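Local atomic coordinates of pili retraction protein PilT (Thermus thermophilus, PDB entry 5FL3), a protein that probably binds and hydrolyses ATP, as a GSP E family ATPase of the kind associated with pilus retraction. Residues Thr148-Leu153 / Leu233-Leu238; Ala152-Ile157 / Lys163-Ile168. All coordinates share one frame; numbering follows the deposited sequence.

Contact 1: residues Thr148-Leu153 / Leu233-Leu238; sequences TTLAAL and LVLSTL. With ADP (adenosine-5'-diphosphate), chain B.
L150 and L153 of helix 146-160 pack on L235 and T237 of strand 233-238. The two segments run nearly antiparallel, at 168°, with axes 9.8 Å apart. L150 splits its tip between two strand residues. Its CD1 meets T237 CG2 at 3.5 Å, while its CD2 lies 3.9 Å from L235 CB. One helical turn on, L153 CD2 rests on L235 CD1 at 3.8 Å. L235 thus meets both leucines, and the interface is wholly apolar. The hydroxyl of T237 turns to another partner, G213 O, to which OG1 is hydrogen-bonded. With OG1 set between the backbone N and carbonyl carbon (chi1 74°), T237 leaves its methyl to meet L150.

T148 does not touch the strand and binds ADP instead. Its CB lies 3.5 Å from both N7 and O2A of ADP. From there OG1 donates a hydrogen bond to the alpha-phosphate oxygen O2A, at 2.6 Å. The other branch, CG2, lies 3.7 Å from N7. The backbone N of T148 also reaches O2A, but that bond is bent (131°) and weak. The torsion that keeps OG1 beside the backbone N lets both donors of T148 reach the same oxygen. An alanine here would leave O2A with only the weak amide bond from this residue and would probably slacken the hold on the alpha-phosphate.

T237 also touches K146, whose NZ bonds ADP. A nucleotide-binding helix that follows the Walker A loop and packs on a central parallel strand is characteristic of the P-loop NTPase fold.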
# COMPACT_ATOMS: atom_id res chain seq x y z
N THR A 148 -0.91 -2.97 2.70
CA THR A 148 -1.46 -3.75 3.79
C THR A 148 -2.97 -3.68 3.77
O THR A 148 -3.67 -4.68 3.92
CB THR A 148 -0.92 -3.26 5.14
OG1 THR A 148 0.52 -3.29 5.11
CG2 THR A 148 -1.38 -4.16 6.22
N THR A 149 -3.50 -2.48 3.58
CA THR A 149 -4.94 -2.38 3.48
C THR A 149 -5.41 -3.25 2.32
O THR A 149 -6.37 -4.03 2.47
CB THR A 149 -5.36 -0.96 3.31
OG1 THR A 149 -5.11 -0.28 4.55
CG2 THR A 149 -6.84 -0.89 2.97
N LEU A 150 -4.70 -3.17 1.19
CA LEU A 150 -5.04 -3.97 0.01
C LEU A 150 -4.94 -5.47 0.30
O LEU A 150 -5.82 -6.23 -0.08
CB LEU A 150 -4.15 -3.63 -1.17
CG LEU A 150 -4.43 -2.28 -1.86
CD1 LEU A 150 -3.44 -2.08 -2.99
CD2 LEU A 150 -5.85 -2.17 -2.35
N ALA A 151 -3.89 -5.89 0.99
CA ALA A 151 -3.73 -7.30 1.29
C ALA A 151 -4.87 -7.81 2.20
O ALA A 151 -5.30 -8.95 2.06
CB ALA A 151 -2.40 -7.54 1.92
N ALA A 152 -5.36 -6.98 3.11
CA ALA A 152 -6.43 -7.39 4.04
C ALA A 152 -7.70 -7.49 3.23
O ALA A 152 -8.49 -8.40 3.42
CB ALA A 152 -6.60 -6.39 5.21
N LEU A 153 -7.87 -6.54 2.33
CA LEU A 153 -9.05 -6.48 1.49
C LEU A 153 -9.12 -7.68 0.52
O LEU A 153 -10.17 -8.26 0.33
CB LEU A 153 -9.07 -5.15 0.74
CG LEU A 153 -10.20 -4.98 -0.24
CD1 LEU A 153 -11.50 -5.18 0.50
CD2 LEU A 153 -10.13 -3.61 -0.88
N LEU A 233 -14.32 -5.60 -10.50
CA LEU A 233 -13.85 -4.90 -9.31
C LEU A 233 -12.35 -4.62 -9.43
O LEU A 233 -11.54 -5.55 -9.56
CB LEU A 233 -14.12 -5.71 -8.05
CG LEU A 233 -13.71 -4.98 -6.76
CD1 LEU A 233 -14.57 -3.74 -6.54
CD2 LEU A 233 -13.84 -5.90 -5.58
N VAL A 234 -11.99 -3.33 -9.38
CA VAL A 234 -10.60 -2.92 -9.52
C VAL A 234 -10.08 -2.24 -8.25
O VAL A 234 -10.70 -1.31 -7.71
CB VAL A 234 -10.43 -1.95 -10.75
CG1 VAL A 234 -8.98 -1.58 -10.95
CG2 VAL A 234 -10.96 -2.60 -12.01
N LEU A 235 -8.94 -2.72 -7.76
CA LEU A 235 -8.27 -2.09 -6.63
C LEU A 235 -6.97 -1.43 -7.08
O LEU A 235 -6.20 -2.02 -7.84
CB LEU A 235 -7.98 -3.11 -5.52
CG LEU A 235 -9.00 -4.21 -5.23
CD1 LEU A 235 -8.54 -4.98 -4.02
CD2 LEU A 235 -10.37 -3.65 -4.99
N SER A 236 -6.72 -0.21 -6.63
CA SER A 236 -5.45 0.43 -6.95
C SER A 236 -5.09 1.49 -5.93
O SER A 236 -5.83 1.75 -4.98
CB SER A 236 -5.48 1.05 -8.35
OG SER A 236 -4.16 1.23 -8.82
N THR A 237 -3.92 2.09 -6.13
CA THR A 237 -3.40 3.10 -5.23
C THR A 237 -2.91 4.31 -5.98
O THR A 237 -2.51 4.22 -7.13
CB THR A 237 -2.22 2.58 -4.41
OG1 THR A 237 -1.06 2.50 -5.26
CG2 THR A 237 -2.54 1.20 -3.85
N LEU A 238 -2.92 5.44 -5.29
CA LEU A 238 -2.29 6.64 -5.82
C LEU A 238 -1.51 7.25 -4.63
O LEU A 238 -1.70 6.83 -3.49
CB LEU A 238 -3.35 7.58 -6.40
CG LEU A 238 -3.02 8.66 -7.45
CD1 LEU A 238 -2.35 8.08 -8.69
CD2 LEU A 238 -4.27 9.42 -7.83
PB ADP B . 2.69 1.49 1.60
O1B ADP B . 4.16 1.79 1.32
O2B ADP B . 1.82 2.72 1.68
O3B ADP B . 2.10 0.40 0.74
PA ADP B . 2.90 -0.61 3.60
O1A ADP B . 4.15 -1.13 2.91
O2A ADP B . 1.62 -1.44 3.64
O3A ADP B . 2.63 0.91 3.10
O5' ADP B . 3.24 -0.29 5.14
C5' ADP B . 4.53 0.15 5.59
C4' ADP B . 4.69 -0.34 7.03
O4' ADP B . 3.58 0.09 7.82
C3' ADP B . 4.76 -1.86 7.12
O3' ADP B . 5.91 -2.17 7.91
C2' ADP B . 3.46 -2.29 7.82
O2' ADP B . 3.66 -3.32 8.79
C1' ADP B . 2.97 -1.02 8.51
N9 ADP B . 1.48 -0.88 8.47
C8 ADP B . 0.69 -1.12 7.40
N7 ADP B . -0.62 -0.90 7.68
C5 ADP B . -0.69 -0.51 8.98
C6 ADP B . -1.77 -0.12 9.91
N6 ADP B . -3.05 -0.10 9.50
N1 ADP B . -1.41 0.22 11.19
C2 ADP B . -0.12 0.21 11.61
N3 ADP B . 0.91 -0.13 10.80
C4 ADP B . 0.70 -0.50 9.50

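Contact 2: residues Ala152-Ile157 / Lys163-Ile168; sequences ALIDHI and KNIITI
The hydroxyl OG of S181 bridges I157 and K163, two residues that also touch each other. It accepts a hydrogen bond from K163 N and makes a weak one with I157 O. Beside this polar link the side chains of the pair cross at about a right angle. I157 CG2 lies 4.2 Å from CD of K163, so the lysine contributes the aliphatic part of its chain.

I165 provides the middle of the contact. Its side chain is stretched out (chi2 166°), which carries CD1 from the strand to the helix. There CD1 meets I157 CG2 at 3.6 Å. It also approaches I154, with CG2 at 4.2 Å and the carbonyl O of I154 at 4.1 Å. This methyl therefore fits between two residues one helical turn apart. I154 sends its other branch further along the strand, where CD1 touches T167 CG2 at 3.9 Å. T167 OG1 is hydrogen-bonded to E169 OE2, and its methyl is the branch that meets I154. No hydrogen bond passes directly between the two segments. The side-chain groups that meet are methyl and methylene carbons, and I154, I157, I165 and T167 are all buried.

The helix segment and strand 164-168 run almost antiparallel, at 160°, with axes 10.5 Å apart. Strand 164-169 lies between the parallel strands 182-187 and 209-212. I154 also touches M211 of the latter. L153, H156 and I157 touch A129, so helix 146-160 is lodged between this sheet and helix 122-130.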
# COMPACT_ATOMS: atom_id res chain seq x y z
N ALA A 152 -5.36 -6.98 3.11
CA ALA A 152 -6.43 -7.39 4.04
C ALA A 152 -7.70 -7.49 3.23
O ALA A 152 -8.49 -8.40 3.42
CB ALA A 152 -6.60 -6.39 5.21
N LEU A 153 -7.87 -6.54 2.33
CA LEU A 153 -9.05 -6.48 1.49
C LEU A 153 -9.12 -7.68 0.52
O LEU A 153 -10.17 -8.26 0.33
CB LEU A 153 -9.07 -5.15 0.74
CG LEU A 153 -10.20 -4.98 -0.24
CD1 LEU A 153 -11.50 -5.18 0.50
CD2 LEU A 153 -10.13 -3.61 -0.88
N ILE A 154 -7.99 -8.07 -0.05
CA ILE A 154 -7.96 -9.21 -0.96
C ILE A 154 -8.23 -10.51 -0.20
O ILE A 154 -8.92 -11.40 -0.68
CB ILE A 154 -6.58 -9.30 -1.69
CG1 ILE A 154 -6.40 -8.13 -2.65
CG2 ILE A 154 -6.42 -10.63 -2.41
CD1 ILE A 154 -5.09 -8.14 -3.37
N ASP A 155 -7.67 -10.59 1.00
CA ASP A 155 -7.79 -11.76 1.86
C ASP A 155 -9.24 -12.02 2.24
O ASP A 155 -9.68 -13.15 2.34
CB ASP A 155 -6.93 -11.56 3.12
CG ASP A 155 -6.96 -12.76 4.05
OD1 ASP A 155 -6.44 -13.83 3.66
OD2 ASP A 155 -7.48 -12.61 5.19
N HIS A 156 -9.97 -10.94 2.44
CA HIS A 156 -11.36 -11.03 2.84
C HIS A 156 -12.21 -11.60 1.74
O HIS A 156 -13.09 -12.42 1.99
CB HIS A 156 -11.92 -9.67 3.21
CG HIS A 156 -13.36 -9.72 3.61
ND1 HIS A 156 -13.77 -10.20 4.84
CD2 HIS A 156 -14.48 -9.36 2.95
CE1 HIS A 156 -15.08 -10.13 4.91
NE2 HIS A 156 -15.54 -9.62 3.78
N ILE A 157 -11.94 -11.12 0.53
CA ILE A 157 -12.56 -11.62 -0.69
C ILE A 157 -12.22 -13.10 -0.92
O ILE A 157 -13.09 -13.94 -1.17
CB ILE A 157 -12.10 -10.77 -1.90
CG1 ILE A 157 -12.70 -9.37 -1.82
CG2 ILE A 157 -12.47 -11.44 -3.21
CD1 ILE A 157 -12.13 -8.42 -2.82
N LYS A 163 -13.93 -16.26 -6.49
CA LYS A 163 -13.61 -15.34 -7.55
C LYS A 163 -12.22 -15.55 -8.14
O LYS A 163 -11.35 -16.19 -7.54
CB LYS A 163 -13.75 -13.90 -7.04
CG LYS A 163 -15.19 -13.45 -6.99
CD LYS A 163 -15.37 -12.25 -6.10
CE LYS A 163 -16.86 -11.91 -5.97
NZ LYS A 163 -17.40 -11.19 -7.16
N ASN A 164 -12.02 -15.01 -9.33
CA ASN A 164 -10.69 -14.98 -9.88
C ASN A 164 -10.05 -13.60 -9.64
O ASN A 164 -10.47 -12.59 -10.20
CB ASN A 164 -10.74 -15.34 -11.35
CG ASN A 164 -9.37 -15.50 -11.93
OD1 ASN A 164 -8.46 -16.01 -11.26
ND2 ASN A 164 -9.20 -15.06 -13.18
N ILE A 165 -9.04 -13.57 -8.78
CA ILE A 165 -8.38 -12.33 -8.38
C ILE A 165 -7.00 -12.25 -9.00
O ILE A 165 -6.16 -13.11 -8.73
CB ILE A 165 -8.21 -12.24 -6.87
CG1 ILE A 165 -9.56 -12.30 -6.14
CG2 ILE A 165 -7.45 -11.02 -6.52
CD1 ILE A 165 -9.41 -12.56 -4.62
N ILE A 166 -6.79 -11.22 -9.82
CA ILE A 166 -5.51 -11.04 -10.51
C ILE A 166 -4.85 -9.76 -10.06
O ILE A 166 -5.40 -8.66 -10.21
CB ILE A 166 -5.70 -11.02 -12.04
CG1 ILE A 166 -6.51 -12.25 -12.48
CG2 ILE A 166 -4.35 -10.94 -12.76
CD1 ILE A 166 -6.80 -12.29 -13.98
N THR A 167 -3.67 -9.89 -9.47
CA THR A 167 -2.95 -8.74 -8.95
C THR A 167 -1.70 -8.49 -9.79
O THR A 167 -1.09 -9.43 -10.28
CB THR A 167 -2.59 -8.93 -7.43
OG1 THR A 167 -1.40 -9.72 -7.29
CG2 THR A 167 -3.72 -9.61 -6.69
N ILE A 168 -1.35 -7.22 -9.98
CA ILE A 168 -0.14 -6.83 -10.71
C ILE A 168 0.67 -5.89 -9.81
O ILE A 168 0.22 -4.80 -9.47
CB ILE A 168 -0.44 -6.16 -12.07
CG1 ILE A 168 -1.01 -7.20 -13.05
CG2 ILE A 168 0.83 -5.62 -12.68
CD1 ILE A 168 -2.46 -7.39 -12.98

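In the fold
From the N terminus, the chain reaches strand 134-139, passes the nucleotide-binding loop and enters helix 146-160, where both contacts start. Contact 2 closes first: the chain turns after the helix and comes back along it as strand 164-169. Contact 1 closes much later, after strands 182-187 and 209-212 and helix 218-230 have been laid down. The later part of contact 2 thus nests inside the loop of contact 1, and the two share A152 and L153. Strand 209-212 lies between their two strands in the sheet. Together they tie the helix after the nucleotide-binding loop to two strands of the same sheet, and L235 CD1 touches I154 CG1 at 4.0 Å, joining the two contacts.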